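Local coordinates for amidohydrolase 3 domain-containing protein (Pyrococcus horikoshii, PDB 3IGH), which is an uncharacterised member of the amidohydrolase family that probably hydrolyses carbon-nitrogen bonds other than peptide bonds, at residues M79-G84 / F104-D109; E90-L95 / L122-K127; F136-A141 / T161-E166; E147-T152 / K174-R179. All coordinates share one frame; numbering follows the deposited sequence.

Contact 1 of 4, residues M79-G84 / F104-D109; sequences MVDLRG and FGFGWD
Phe106 holds CG between its backbone N and carbonyl carbon (chi1 78°), and Asp81 holds CG anti to its backbone N (chi1 -170°); ring and carboxylate thereby meet on one face of the sheet, their planes 18° apart, with Asp81 OD1 3.6 Å from Phe106 CZ. Arg83, bent at chi3, grips Asp81 side-on: NE reaches OD1 at 3.0 Å and NH2 reaches OD2 at 2.8 Å, both on the syn side. The backbone N of Arg83 also donates to OD1, on the anti side, closing an Asx turn. Phe106 CE1 lies over one face of the guanidinium, offset toward its rim. An alanine at Asp81 would probably leave the guanidinium without its charge partner and the Arg83 N-H without its Asx-turn acceptor. At the other end of the ring, Met79 CB sits at its edge, 3.8 Å from CD2, and SD makes an oblique Met-aromatic contact. Elsewhere, Leu82 CD1 touches the indole edge at Trp108 CD1. The backbones join through Val80 N to Phe104 O (2.9 Å), Phe106 N to Val80 O and Leu82 N to Phe106 O. This bonding pattern is that of parallel strands, here those of a beta-alpha-beta unit whose helix is 88-96.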
loop_
_atom_site.group_PDB
_atom_site.type_symbol
_atom_site.label_atom_id
_atom_site.label_comp_id
_atom_site.label_asym_id
_atom_site.label_seq_id
_atom_site.Cartn_x
_atom_site.Cartn_y
_atom_site.Cartn_z
ATOM N N MET A 79 -16.774 26.221 3.184
ATOM C CA MET A 79 -16.454 27.641 3.363
ATOM C C MET A 79 -17.696 28.524 3.252
ATOM O O MET A 79 -18.669 28.165 2.586
ATOM C CB MET A 79 -15.435 28.098 2.311
ATOM C CG MET A 79 -13.987 28.003 2.726
ATOM S SD MET A 79 -12.894 28.630 1.435
ATOM C CE MET A 79 -11.358 28.764 2.328
ATOM N N VAL A 80 -17.646 29.681 3.908
ATOM C CA VAL A 80 -18.662 30.715 3.738
ATOM C C VAL A 80 -18.400 31.482 2.438
ATOM O O VAL A 80 -17.305 32.017 2.216
ATOM C CB VAL A 80 -18.709 31.693 4.949
ATOM C CG1 VAL A 80 -19.825 32.721 4.775
ATOM C CG2 VAL A 80 -18.924 30.927 6.251
ATOM N N ASP A 81 -19.419 31.526 1.584
ATOM C CA ASP A 81 -19.344 32.217 0.303
ATOM C C ASP A 81 -19.691 33.702 0.501
ATOM O O ASP A 81 -20.838 34.046 0.798
ATOM C CB ASP A 81 -20.309 31.547 -0.687
ATOM C CG ASP A 81 -20.131 32.030 -2.119
ATOM O OD1 ASP A 81 -19.373 32.995 -2.364
ATOM O OD2 ASP A 81 -20.757 31.428 -3.016
ATOM N N LEU A 82 -18.694 34.565 0.313
ATOM C CA LEU A 82 -18.848 36.007 0.499
ATOM C C LEU A 82 -18.935 36.776 -0.818
ATOM O O LEU A 82 -18.927 38.011 -0.822
ATOM C CB LEU A 82 -17.706 36.571 1.356
ATOM C CG LEU A 82 -17.440 35.914 2.716
ATOM C CD1 LEU A 82 -16.117 36.415 3.291
ATOM C CD2 LEU A 82 -18.588 36.153 3.695
ATOM N N ARG A 83 -19.015 36.052 -1.933
ATOM C CA ARG A 83 -19.155 36.687 -3.242
ATOM C C ARG A 83 -20.479 37.432 -3.301
ATOM O O ARG A 83 -21.510 36.913 -2.874
ATOM C CB ARG A 83 -19.097 35.650 -4.362
ATOM C CG ARG A 83 -17.727 35.035 -4.564
ATOM C CD ARG A 83 -17.772 33.969 -5.638
ATOM N NE ARG A 83 -18.652 32.869 -5.254
ATOM C CZ ARG A 83 -18.843 31.778 -5.984
ATOM N NH1 ARG A 83 -18.222 31.635 -7.146
ATOM N NH2 ARG A 83 -19.653 30.826 -5.552
ATOM N N GLY A 84 -20.432 38.665 -3.788
ATOM C CA GLY A 84 -21.636 39.476 -3.894
ATOM C C GLY A 84 -22.105 40.166 -2.621
ATOM O O GLY A 84 -23.132 40.846 -2.650
ATOM N N PHE A 104 -13.924 29.630 7.859
ATOM C CA PHE A 104 -13.191 29.993 6.654
ATOM C C PHE A 104 -14.178 30.577 5.647
ATOM O O PHE A 104 -15.279 30.054 5.471
ATOM C CB PHE A 104 -12.487 28.772 6.042
ATOM C CG PHE A 104 -11.302 28.277 6.833
ATOM C CD1 PHE A 104 -10.089 28.963 6.803
ATOM C CD2 PHE A 104 -11.391 27.104 7.578
ATOM C CE1 PHE A 104 -8.986 28.497 7.522
ATOM C CE2 PHE A 104 -10.293 26.628 8.301
ATOM C CZ PHE A 104 -9.088 27.329 8.271
ATOM N N GLY A 105 -13.779 31.664 4.999
ATOM C CA GLY A 105 -14.607 32.300 3.993
ATOM C C GLY A 105 -13.799 32.663 2.768
ATOM O O GLY A 105 -12.568 32.675 2.808
ATOM N N PHE A 106 -14.494 32.980 1.680
ATOM C CA PHE A 106 -13.825 33.333 0.425
ATOM C C PHE A 106 -14.704 34.257 -0.412
ATOM O O PHE A 106 -15.927 34.280 -0.255
ATOM C CB PHE A 106 -13.470 32.068 -0.393
ATOM C CG PHE A 106 -14.644 31.473 -1.141
ATOM C CD1 PHE A 106 -14.869 31.789 -2.486
ATOM C CD2 PHE A 106 -15.525 30.608 -0.503
ATOM C CE1 PHE A 106 -15.963 31.261 -3.171
ATOM C CE2 PHE A 106 -16.607 30.063 -1.183
ATOM C CZ PHE A 106 -16.831 30.397 -2.518
ATOM N N GLY A 107 -14.064 34.993 -1.317
ATOM C CA GLY A 107 -14.780 35.675 -2.383
ATOM C C GLY A 107 -15.208 37.112 -2.156
ATOM O O GLY A 107 -15.864 37.686 -3.025
ATOM N N TRP A 108 -14.849 37.708 -1.017
ATOM C CA TRP A 108 -15.223 39.110 -0.770
ATOM C C TRP A 108 -14.427 40.054 -1.656
ATOM O O TRP A 108 -13.336 39.724 -2.113
ATOM C CB TRP A 108 -15.090 39.510 0.719
ATOM C CG TRP A 108 -13.684 39.447 1.275
ATOM C CD1 TRP A 108 -13.146 38.415 1.990
ATOM C CD2 TRP A 108 -12.651 40.444 1.174
ATOM N NE1 TRP A 108 -11.848 38.695 2.323
ATOM C CE2 TRP A 108 -11.518 39.937 1.850
ATOM C CE3 TRP A 108 -12.570 41.715 0.586
ATOM C CZ2 TRP A 108 -10.317 40.651 1.944
ATOM C CZ3 TRP A 108 -11.376 42.420 0.681
ATOM C CH2 TRP A 108 -10.267 41.891 1.359
ATOM N N ASP A 109 -14.971 41.251 -1.872
ATOM C CA ASP A 109 -14.335 42.246 -2.718
ATOM C C ASP A 109 -14.665 43.614 -2.133
ATOM O O ASP A 109 -15.846 43.924 -1.936
ATOM C CB ASP A 109 -14.894 42.121 -4.150
ATOM C CG ASP A 109 -14.276 43.114 -5.140
ATOM O OD1 ASP A 109 -13.427 43.962 -4.776
ATOM O OD2 ASP A 109 -14.640 43.026 -6.332
#

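Contact 2 of 4, residues E90-L95 / L122-K127; sequences ELIQRL and LNAIDK. With SO4 (sulfate ion), chain M.
Leu122 O is gripped by two donors: the backbone N of Ile125, at 3.2 Å, which closes the type I turn from Leu122 to Ile125, and ND2 of Asn142. The turn brings the branched side chains of Leu122 and Ile125 to helix 88-96, and across the contact itself the touching is wholly apolar. Leu122 CD2 is the meeting point for three side chains of the helix: Leu95 CD1 at 3.7 Å, Leu91 CD2 at 3.9 Å and Ile92 CD1. Leu91 crosses Leu122 at about a right angle, whereas Ile92 and Leu95 come to it aslant. Ile125 supplies the second point. Its CG1 lies anti to the carbonyl carbon (chi1 -58°), and CD1 beyond it reaches Leu95 CB at 3.8 Å and Ile92 CD1 at 4.0 Å. The side chains of Leu95 and Ile125 also cross at about a right angle. Ala124 CB adds a looser contact with Ile92 CG2 at the margin.

Leu91, Leu95 and Leu122 also touch Ile131 of strand 129-133, while Arg94 NH1, on the same helix, donates to the carbonyls of Asp81 and Arg83. Past the turn, the extended chain of Lys127 carries NZ to the backbone O of Gly100 and to a sulfate ion, probably from the crystallisation liquor, whose O3 accepts a weak hydrogen bond. This is apolar helix-to-loop packing beside a beta sheet, with helix 88-96 serving as the connection of a beta-alpha-beta unit.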
loop_
_atom_site.group_PDB
_atom_site.type_symbol
_atom_site.label_atom_id
_atom_site.label_comp_id
_atom_site.label_asym_id
_atom_site.label_seq_id
_atom_site.Cartn_x
_atom_site.Cartn_y
_atom_site.Cartn_z
ATOM N N GLU A 90 -23.538 42.655 5.855
ATOM C CA GLU A 90 -23.917 41.446 5.126
ATOM C C GLU A 90 -22.844 40.361 5.292
ATOM O O GLU A 90 -23.161 39.189 5.508
ATOM C CB GLU A 90 -24.125 41.772 3.642
ATOM C CG GLU A 90 -25.459 41.305 3.051
ATOM C CD GLU A 90 -25.432 39.881 2.519
ATOM O OE1 GLU A 90 -25.763 39.681 1.331
ATOM O OE2 GLU A 90 -25.094 38.952 3.280
ATOM N N LEU A 91 -21.581 40.775 5.199
ATOM C CA LEU A 91 -20.427 39.892 5.357
ATOM C C LEU A 91 -20.406 39.215 6.734
ATOM O O LEU A 91 -20.232 37.996 6.818
ATOM C CB LEU A 91 -19.136 40.676 5.079
ATOM C CG LEU A 91 -17.749 40.028 5.135
ATOM C CD1 LEU A 91 -16.889 40.521 3.986
ATOM C CD2 LEU A 91 -17.059 40.316 6.473
ATOM N N ILE A 92 -20.619 39.997 7.798
ATOM C CA ILE A 92 -20.638 39.467 9.172
ATOM C C ILE A 92 -21.823 38.518 9.371
ATOM O O ILE A 92 -21.697 37.479 10.021
ATOM C CB ILE A 92 -20.648 40.611 10.251
ATOM C CG1 ILE A 92 -19.427 41.532 10.106
ATOM C CG2 ILE A 92 -20.743 40.054 11.681
ATOM C CD1 ILE A 92 -18.077 40.885 10.387
ATOM N N GLN A 93 -22.963 38.871 8.784
ATOM C CA GLN A 93 -24.163 38.050 8.855
ATOM C C GLN A 93 -23.927 36.657 8.254
ATOM O O GLN A 93 -24.325 35.647 8.848
ATOM C CB GLN A 93 -25.328 38.766 8.164
ATOM C CG GLN A 93 -26.711 38.256 8.558
ATOM C CD GLN A 93 -27.849 38.986 7.844
ATOM O OE1 GLN A 93 -29.012 38.874 8.240
ATOM N NE2 GLN A 93 -27.518 39.732 6.790
ATOM N N ARG A 94 -23.249 36.614 7.102
ATOM C CA ARG A 94 -22.896 35.351 6.435
ATOM C C ARG A 94 -21.931 34.511 7.268
ATOM O O ARG A 94 -22.118 33.296 7.418
ATOM C CB ARG A 94 -22.294 35.613 5.049
ATOM C CG ARG A 94 -23.283 36.167 4.033
ATOM C CD ARG A 94 -22.661 36.284 2.649
ATOM N NE ARG A 94 -23.499 37.071 1.751
ATOM C CZ ARG A 94 -23.386 37.090 0.426
ATOM N NH1 ARG A 94 -22.469 36.348 -0.189
ATOM N NH2 ARG A 94 -24.205 37.849 -0.289
ATOM N N LEU A 95 -20.912 35.163 7.820
ATOM C CA LEU A 95 -19.919 34.469 8.639
ATOM C C LEU A 95 -20.494 33.906 9.944
ATOM O O LEU A 95 -20.058 32.851 10.412
ATOM C CB LEU A 95 -18.713 35.368 8.907
ATOM C CG LEU A 95 -17.875 35.687 7.670
ATOM C CD1 LEU A 95 -16.898 36.787 7.979
ATOM C CD2 LEU A 95 -17.152 34.431 7.127
ATOM N N LEU A 122 -14.255 41.684 12.351
ATOM C CA LEU A 122 -14.362 40.230 12.397
ATOM C C LEU A 122 -14.282 39.679 13.825
ATOM O O LEU A 122 -14.607 38.511 14.061
ATOM C CB LEU A 122 -13.289 39.598 11.509
ATOM C CG LEU A 122 -13.362 39.917 10.012
ATOM C CD1 LEU A 122 -12.139 39.354 9.301
ATOM C CD2 LEU A 122 -14.646 39.389 9.397
ATOM N N ASN A 123 -13.861 40.522 14.772
ATOM C CA ASN A 123 -13.884 40.166 16.200
ATOM C C ASN A 123 -15.299 39.937 16.744
ATOM O O ASN A 123 -15.472 39.297 17.784
ATOM C CB ASN A 123 -13.125 41.200 17.044
ATOM C CG ASN A 123 -11.614 41.047 16.945
ATOM O OD1 ASN A 123 -11.098 39.968 16.636
ATOM N ND2 ASN A 123 -10.895 42.130 17.212
ATOM N N ALA A 124 -16.303 40.428 16.013
ATOM C CA ALA A 124 -17.720 40.216 16.342
ATOM C C ALA A 124 -18.165 38.753 16.240
ATOM O O ALA A 124 -19.194 38.371 16.796
ATOM C CB ALA A 124 -18.607 41.100 15.473
ATOM N N ILE A 125 -17.398 37.940 15.518
ATOM C CA ILE A 125 -17.645 36.503 15.460
ATOM C C ILE A 125 -16.774 35.833 16.521
ATOM O O ILE A 125 -15.556 36.032 16.545
ATOM C CB ILE A 125 -17.342 35.933 14.058
ATOM C CG1 ILE A 125 -18.194 36.648 13.003
ATOM C CG2 ILE A 125 -17.618 34.432 14.011
ATOM C CD1 ILE A 125 -17.386 37.265 11.890
ATOM N N ASP A 126 -17.403 35.036 17.387
ATOM C CA ASP A 126 -16.740 34.458 18.564
ATOM C C ASP A 126 -15.945 33.177 18.249
ATOM O O ASP A 126 -15.861 32.252 19.066
ATOM C CB ASP A 126 -17.775 34.221 19.678
ATOM C CG ASP A 126 -17.141 34.080 21.063
ATOM O OD1 ASP A 126 -16.197 34.838 21.384
ATOM O OD2 ASP A 126 -17.595 33.199 21.827
ATOM N N LYS A 127 -15.363 33.136 17.052
ATOM C CA LYS A 127 -14.609 31.986 16.550
ATOM C C LYS A 127 -13.422 32.522 15.754
ATOM O O LYS A 127 -13.455 33.680 15.312
ATOM C CB LYS A 127 -15.496 31.117 15.651
ATOM C CG LYS A 127 -16.540 30.286 16.385
ATOM C CD LYS A 127 -17.383 29.472 15.421
ATOM C CE LYS A 127 -18.340 28.550 16.163
ATOM N NZ LYS A 127 -19.075 27.653 15.225
HETATM S S SO4 M . -20.565 24.586 15.307
HETATM O O1 SO4 M . -21.246 24.725 16.591
HETATM O O2 SO4 M . -21.002 25.650 14.410
HETATM O O3 SO4 M . -19.123 24.681 15.512
HETATM O O4 SO4 M . -20.890 23.291 14.714
#

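Contact 3 of 4, residues F136-A141 / T161-E166; sequences FHVAVA and TGIIKE
Ile164 can be traced outward from its pairing with Ala139. Its CB lies 3.7 Å from Ala139 O, CG1 runs past the same carbonyl at 4.1 Å, and CD1 ends on Ala141 CB at 4.0 Å. CG1 stands anti to the carbonyl carbon (chi1 -54°), and the side chain also packs on Phe130 of strand 129-133 and Leu151. The backbone beneath it is tied twice to Ala139: Ile164 N donates to Ala139 O at 2.8 Å, and Ala139 N to Ile164 O, a hydrogen-bonded antiparallel pair. Farther along, Ala141 N donates to Gly162 O at 3.2 Å, tilted 25° from the carbonyl plane.

On the other face of the sheet, Ile163 is flanked by two valines. Its CG2 meets Val138 CG1 at 4.0 Å and its CG1 meets Val140 CG2, both pairs crossing aslant, while Trp116 touches Val138 and Ile163. Val140 CG1 comes within 3.6 Å of Gly162 O and 3.7 Å of Thr161 O. Gly162 has positive phi, and a CB there would collide with Ala141 O. That carbonyl oxygen is buried with no partner in the model. Gly162 and Ile163 together face Asp158 in a G1 beta bulge, where strand 157-158 joins. Strands 138-141 and 163-165 are thus antiparallel neighbours in a mixed sheet that also holds strands 80-81, 103-108 and 129-133.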
loop_
_atom_site.group_PDB
_atom_site.type_symbol
_atom_site.label_atom_id
_atom_site.label_comp_id
_atom_site.label_asym_id
_atom_site.label_seq_id
_atom_site.Cartn_x
_atom_site.Cartn_y
_atom_site.Cartn_z
ATOM N N PHE A 136 -7.954 35.074 -4.076
ATOM C CA PHE A 136 -7.162 34.336 -3.079
ATOM C C PHE A 136 -5.710 34.821 -2.909
ATOM O O PHE A 136 -4.833 34.036 -2.553
ATOM C CB PHE A 136 -7.192 32.813 -3.362
ATOM C CG PHE A 136 -8.576 32.191 -3.310
ATOM C CD1 PHE A 136 -9.036 31.587 -2.144
ATOM C CD2 PHE A 136 -9.403 32.185 -4.433
ATOM C CE1 PHE A 136 -10.295 31.007 -2.082
ATOM C CE2 PHE A 136 -10.670 31.612 -4.386
ATOM C CZ PHE A 136 -11.119 31.017 -3.205
ATOM N N HIS A 137 -5.451 36.106 -3.162
ATOM C CA HIS A 137 -4.102 36.652 -2.973
ATOM C C HIS A 137 -3.998 37.518 -1.714
ATOM O O HIS A 137 -2.907 37.962 -1.348
ATOM C CB HIS A 137 -3.635 37.442 -4.205
ATOM C CG HIS A 137 -3.657 36.653 -5.479
ATOM N ND1 HIS A 137 -2.925 35.497 -5.654
ATOM C CD2 HIS A 137 -4.311 36.864 -6.647
ATOM C CE1 HIS A 137 -3.138 35.022 -6.870
ATOM N NE2 HIS A 137 -3.974 35.834 -7.493
ATOM N N VAL A 138 -5.137 37.753 -1.063
ATOM C CA VAL A 138 -5.210 38.538 0.172
ATOM C C VAL A 138 -6.231 37.883 1.099
ATOM O O VAL A 138 -7.240 37.331 0.641
ATOM C CB VAL A 138 -5.657 40.033 -0.095
ATOM C CG1 VAL A 138 -5.746 40.827 1.203
ATOM C CG2 VAL A 138 -4.717 40.757 -1.050
ATOM N N ALA A 139 -5.971 37.946 2.406
ATOM C CA ALA A 139 -6.935 37.512 3.401
ATOM C C ALA A 139 -6.981 38.443 4.601
ATOM O O ALA A 139 -6.041 39.195 4.852
ATOM C CB ALA A 139 -6.628 36.090 3.856
ATOM N N VAL A 140 -8.090 38.391 5.331
ATOM C CA VAL A 140 -8.216 39.115 6.594
ATOM C C VAL A 140 -8.583 38.112 7.682
ATOM O O VAL A 140 -9.349 37.170 7.443
ATOM C CB VAL A 140 -9.274 40.266 6.537
ATOM C CG1 VAL A 140 -9.176 41.160 7.777
ATOM C CG2 VAL A 140 -9.085 41.129 5.302
ATOM N N ALA A 141 -8.027 38.320 8.874
ATOM C CA ALA A 141 -8.275 37.446 10.014
ATOM C C ALA A 141 -8.585 38.244 11.287
ATOM O O ALA A 141 -8.062 39.346 11.468
ATOM C CB ALA A 141 -7.067 36.529 10.228
ATOM N N THR A 161 -4.969 46.013 11.029
ATOM C CA THR A 161 -6.126 45.802 10.142
ATOM C C THR A 161 -6.420 44.317 9.918
ATOM O O THR A 161 -7.516 43.951 9.492
ATOM C CB THR A 161 -5.921 46.473 8.776
ATOM O OG1 THR A 161 -4.736 45.952 8.170
ATOM C CG2 THR A 161 -5.790 47.989 8.924
ATOM N N GLY A 162 -5.433 43.471 10.205
ATOM C CA GLY A 162 -5.583 42.023 10.050
ATOM C C GLY A 162 -5.368 41.533 8.629
ATOM O O GLY A 162 -5.688 40.384 8.321
ATOM N N ILE A 163 -4.809 42.398 7.779
ATOM C CA ILE A 163 -4.621 42.111 6.350
ATOM C C ILE A 163 -3.323 41.361 6.089
ATOM O O ILE A 163 -2.238 41.812 6.471
ATOM C CB ILE A 163 -4.687 43.400 5.486
ATOM C CG1 ILE A 163 -6.114 43.967 5.508
ATOM C CG2 ILE A 163 -4.231 43.124 4.048
ATOM C CD1 ILE A 163 -6.226 45.413 5.065
ATOM N N ILE A 164 -3.461 40.208 5.431
ATOM C CA ILE A 164 -2.372 39.284 5.181
ATOM C C ILE A 164 -2.254 39.096 3.663
ATOM O O ILE A 164 -3.228 38.724 3.001
ATOM C CB ILE A 164 -2.675 37.909 5.843
ATOM C CG1 ILE A 164 -3.003 38.068 7.337
ATOM C CG2 ILE A 164 -1.512 36.967 5.674
ATOM C CD1 ILE A 164 -3.829 36.926 7.911
ATOM N N LYS A 165 -1.064 39.342 3.120
ATOM C CA LYS A 165 -0.843 39.254 1.676
ATOM C C LYS A 165 0.548 38.735 1.342
ATOM O O LYS A 165 1.389 38.585 2.231
ATOM C CB LYS A 165 -1.083 40.616 1.003
ATOM C CG LYS A 165 -0.187 41.749 1.505
ATOM C CD LYS A 165 -0.617 43.095 0.926
ATOM C CE LYS A 165 0.283 44.226 1.405
ATOM N NZ LYS A 165 1.666 44.100 0.870
ATOM N N GLU A 166 0.765 38.457 0.056
ATOM C CA GLU A 166 2.057 38.022 -0.491
ATOM C C GLU A 166 2.679 36.845 0.271
ATOM O O GLU A 166 2.050 35.787 0.379
ATOM C CB GLU A 166 3.013 39.215 -0.654
ATOM C CG GLU A 166 2.498 40.270 -1.654
ATOM C CD GLU A 166 3.374 41.519 -1.734
ATOM O OE1 GLU A 166 4.618 41.389 -1.798
ATOM O OE2 GLU A 166 2.812 42.636 -1.751
#

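Contact 4 of 4, residues E147-T152 / K174-R179; sequences ELLNLT and KVINER
Arg179 NH2 reaches the last turn of helix 143-149 and donates to Leu148 O at 2.9 Å, with an N-H...O angle of 160°. A second, weak bond from the same nitrogen goes to Leu149 O. Both oxygens lie near the guanidinium plane, at its edge. Two waters extend the grip: water 1 donates to Leu148 O and accepts from Arg179 NE at 2.6 Å, and water 2 donates to Leu149 O and accepts from Arg179 NH1. Each of the two carbonyls therefore receives the arginine both directly and through a water.

Val175 CG1 lies over one face of the guanidinium, offset toward its rim, and is 3.7 Å from Leu149 O. It also meets Leu149 CD2, which touches Ile176 CG1 at 3.8 Å; Phe130 of strand 129-133 packs on both Leu149 and Ile176. The arginine is placed by CG anti to its backbone N (chi1 -165°) and by the bend at chi3. Its own backbone N bonds to Val175 O in helix 166-180, at the end of a wider pi-type turn, 176-179. On the partner segment, helix 143-149 ends at Leu149, and Asn150 after it has positive phi. Within the same helix as Arg179, Lys174 NZ pairs with Glu178 OE1 on its syn lone pair at 3.2 Å.

The carbonyls met here belong to the C-terminal end of a short helix, the partly negative pole of its dipole, which would probably favour a guanidinium, and the waters would spread the interaction over all three of its nitrogens.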
loop_
_atom_site.group_PDB
_atom_site.type_symbol
_atom_site.label_atom_id
_atom_site.label_comp_id
_atom_site.label_asym_id
_atom_site.label_seq_id
_atom_site.Cartn_x
_atom_site.Cartn_y
_atom_site.Cartn_z
ATOM N N GLU A 147 -4.010 34.626 16.611
ATOM C CA GLU A 147 -3.386 33.915 17.728
ATOM C C GLU A 147 -2.933 32.527 17.284
ATOM O O GLU A 147 -1.785 32.140 17.527
ATOM C CB GLU A 147 -4.355 33.804 18.911
ATOM C CG GLU A 147 -3.763 33.120 20.150
ATOM C CD GLU A 147 -2.552 33.856 20.720
ATOM O OE1 GLU A 147 -2.580 35.105 20.781
ATOM O OE2 GLU A 147 -1.576 33.181 21.115
ATOM N N LEU A 148 -3.830 31.804 16.612
ATOM C CA LEU A 148 -3.517 30.475 16.067
ATOM C C LEU A 148 -2.400 30.508 15.031
ATOM O O LEU A 148 -1.571 29.592 14.970
ATOM C CB LEU A 148 -4.762 29.838 15.450
ATOM C CG LEU A 148 -5.821 29.259 16.388
ATOM C CD1 LEU A 148 -7.069 28.902 15.601
ATOM C CD2 LEU A 148 -5.292 28.034 17.138
ATOM N N LEU A 149 -2.373 31.566 14.220
ATOM C CA LEU A 149 -1.441 31.619 13.094
ATOM C C LEU A 149 -0.029 31.967 13.521
ATOM O O LEU A 149 0.929 31.431 12.959
ATOM C CB LEU A 149 -1.918 32.601 12.014
ATOM C CG LEU A 149 -3.123 32.222 11.149
ATOM C CD1 LEU A 149 -3.495 33.398 10.239
ATOM C CD2 LEU A 149 -2.856 30.951 10.328
ATOM N N ASN A 150 0.084 32.871 14.501
ATOM C CA ASN A 150 1.370 33.360 14.996
ATOM C C ASN A 150 2.338 33.690 13.857
ATOM O O ASN A 150 3.439 33.126 13.767
ATOM C CB ASN A 150 1.988 32.357 15.992
ATOM C CG ASN A 150 3.100 32.974 16.830
ATOM O OD1 ASN A 150 2.914 34.017 17.457
ATOM N ND2 ASN A 150 4.267 32.341 16.823
ATOM N N LEU A 151 1.893 34.585 12.975
ATOM C CA LEU A 151 2.639 34.940 11.764
ATOM C C LEU A 151 3.867 35.771 12.081
ATOM O O LEU A 151 3.872 36.534 13.046
ATOM C CB LEU A 151 1.746 35.701 10.774
ATOM C CG LEU A 151 0.495 34.981 10.257
ATOM C CD1 LEU A 151 -0.320 35.890 9.335
ATOM C CD2 LEU A 151 0.852 33.661 9.556
ATOM N N THR A 152 4.906 35.603 11.262
ATOM C CA THR A 152 6.141 36.370 11.382
ATOM C C THR A 152 5.845 37.824 11.000
ATOM O O THR A 152 5.210 38.066 9.969
ATOM C CB THR A 152 7.251 35.778 10.472
ATOM O OG1 THR A 152 7.423 34.386 10.770
ATOM C CG2 THR A 152 8.589 36.494 10.663
ATOM N N LYS A 174 0.470 27.769 4.770
ATOM C CA LYS A 174 1.333 26.690 5.259
ATOM C C LYS A 174 0.979 26.314 6.701
ATOM O O LYS A 174 0.851 25.132 7.026
ATOM C CB LYS A 174 2.804 27.109 5.154
ATOM C CG LYS A 174 3.811 25.978 5.346
ATOM C CD LYS A 174 5.238 26.484 5.130
ATOM C CE LYS A 174 6.231 25.348 4.883
ATOM N NZ LYS A 174 6.707 24.707 6.143
ATOM N N VAL A 175 0.788 27.330 7.544
ATOM C CA VAL A 175 0.444 27.135 8.955
ATOM C C VAL A 175 -0.942 26.498 9.132
ATOM O O VAL A 175 -1.123 25.583 9.947
ATOM C CB VAL A 175 0.556 28.481 9.734
ATOM C CG1 VAL A 175 -0.064 28.380 11.112
ATOM C CG2 VAL A 175 2.019 28.901 9.853
ATOM N N ILE A 176 -1.916 26.970 8.355
ATOM C CA ILE A 176 -3.238 26.352 8.334
ATOM C C ILE A 176 -3.126 24.875 7.935
ATOM O O ILE A 176 -3.656 24.004 8.617
ATOM C CB ILE A 176 -4.221 27.106 7.387
ATOM C CG1 ILE A 176 -4.584 28.480 7.966
ATOM C CG2 ILE A 176 -5.510 26.296 7.173
ATOM C CD1 ILE A 176 -5.161 29.445 6.930
ATOM N N ASN A 177 -2.415 24.606 6.844
ATOM C CA ASN A 177 -2.331 23.246 6.311
ATOM C C ASN A 177 -1.539 22.249 7.159
ATOM O O ASN A 177 -1.867 21.059 7.198
ATOM C CB ASN A 177 -1.774 23.274 4.888
ATOM C CG ASN A 177 -2.771 23.815 3.889
ATOM O OD1 ASN A 177 -3.979 23.884 4.161
ATOM N ND2 ASN A 177 -2.278 24.192 2.720
ATOM N N GLU A 178 -0.510 22.740 7.842
ATOM C CA GLU A 178 0.388 21.869 8.603
ATOM C C GLU A 178 0.076 21.813 10.086
ATOM O O GLU A 178 0.268 20.780 10.717
ATOM C CB GLU A 178 1.842 22.290 8.399
ATOM C CG GLU A 178 2.343 22.021 6.998
ATOM C CD GLU A 178 3.705 22.618 6.711
ATOM O OE1 GLU A 178 4.277 23.293 7.600
ATOM O OE2 GLU A 178 4.202 22.412 5.583
ATOM N N ARG A 179 -0.411 22.912 10.644
ATOM C CA ARG A 179 -0.540 23.016 12.097
ATOM C C ARG A 179 -1.975 23.195 12.573
ATOM O O ARG A 179 -2.415 22.501 13.490
ATOM C CB ARG A 179 0.341 24.162 12.606
ATOM C CG ARG A 179 0.593 24.160 14.103
ATOM C CD ARG A 179 1.650 25.197 14.434
ATOM N NE ARG A 179 1.092 26.550 14.499
ATOM C CZ ARG A 179 1.742 27.657 14.143
ATOM N NH1 ARG A 179 2.984 27.591 13.670
ATOM N NH2 ARG A 179 1.144 28.836 14.257
HETATM O O HOH W 1 -1.449 26.803 15.190
HETATM O O HOH W 2 3.581 30.253 12.722
#

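From the N terminus, contact 1 closes the loop from strand 80-81 through helix 88-96 to strand 103-108. Contact 2 starts on that helix, within this loop, and ends at 122-127, beyond it, so the two cross; Arg94 joins them through the carbonyls of Asp81 and Arg83. Contact 3 opens after both have closed and pairs strand 138-141 with strand 163-165. Contact 4 crosses it, linking the helices that follow those strands, and Ile164 meets Leu149 and Leu151 between them. Contacts 1 and 3 lie in one sheet, where Trp108 packs on Val140, while Leu122 bridges contacts 2 and 3 and Phe104 touches Ile176 of contact 4.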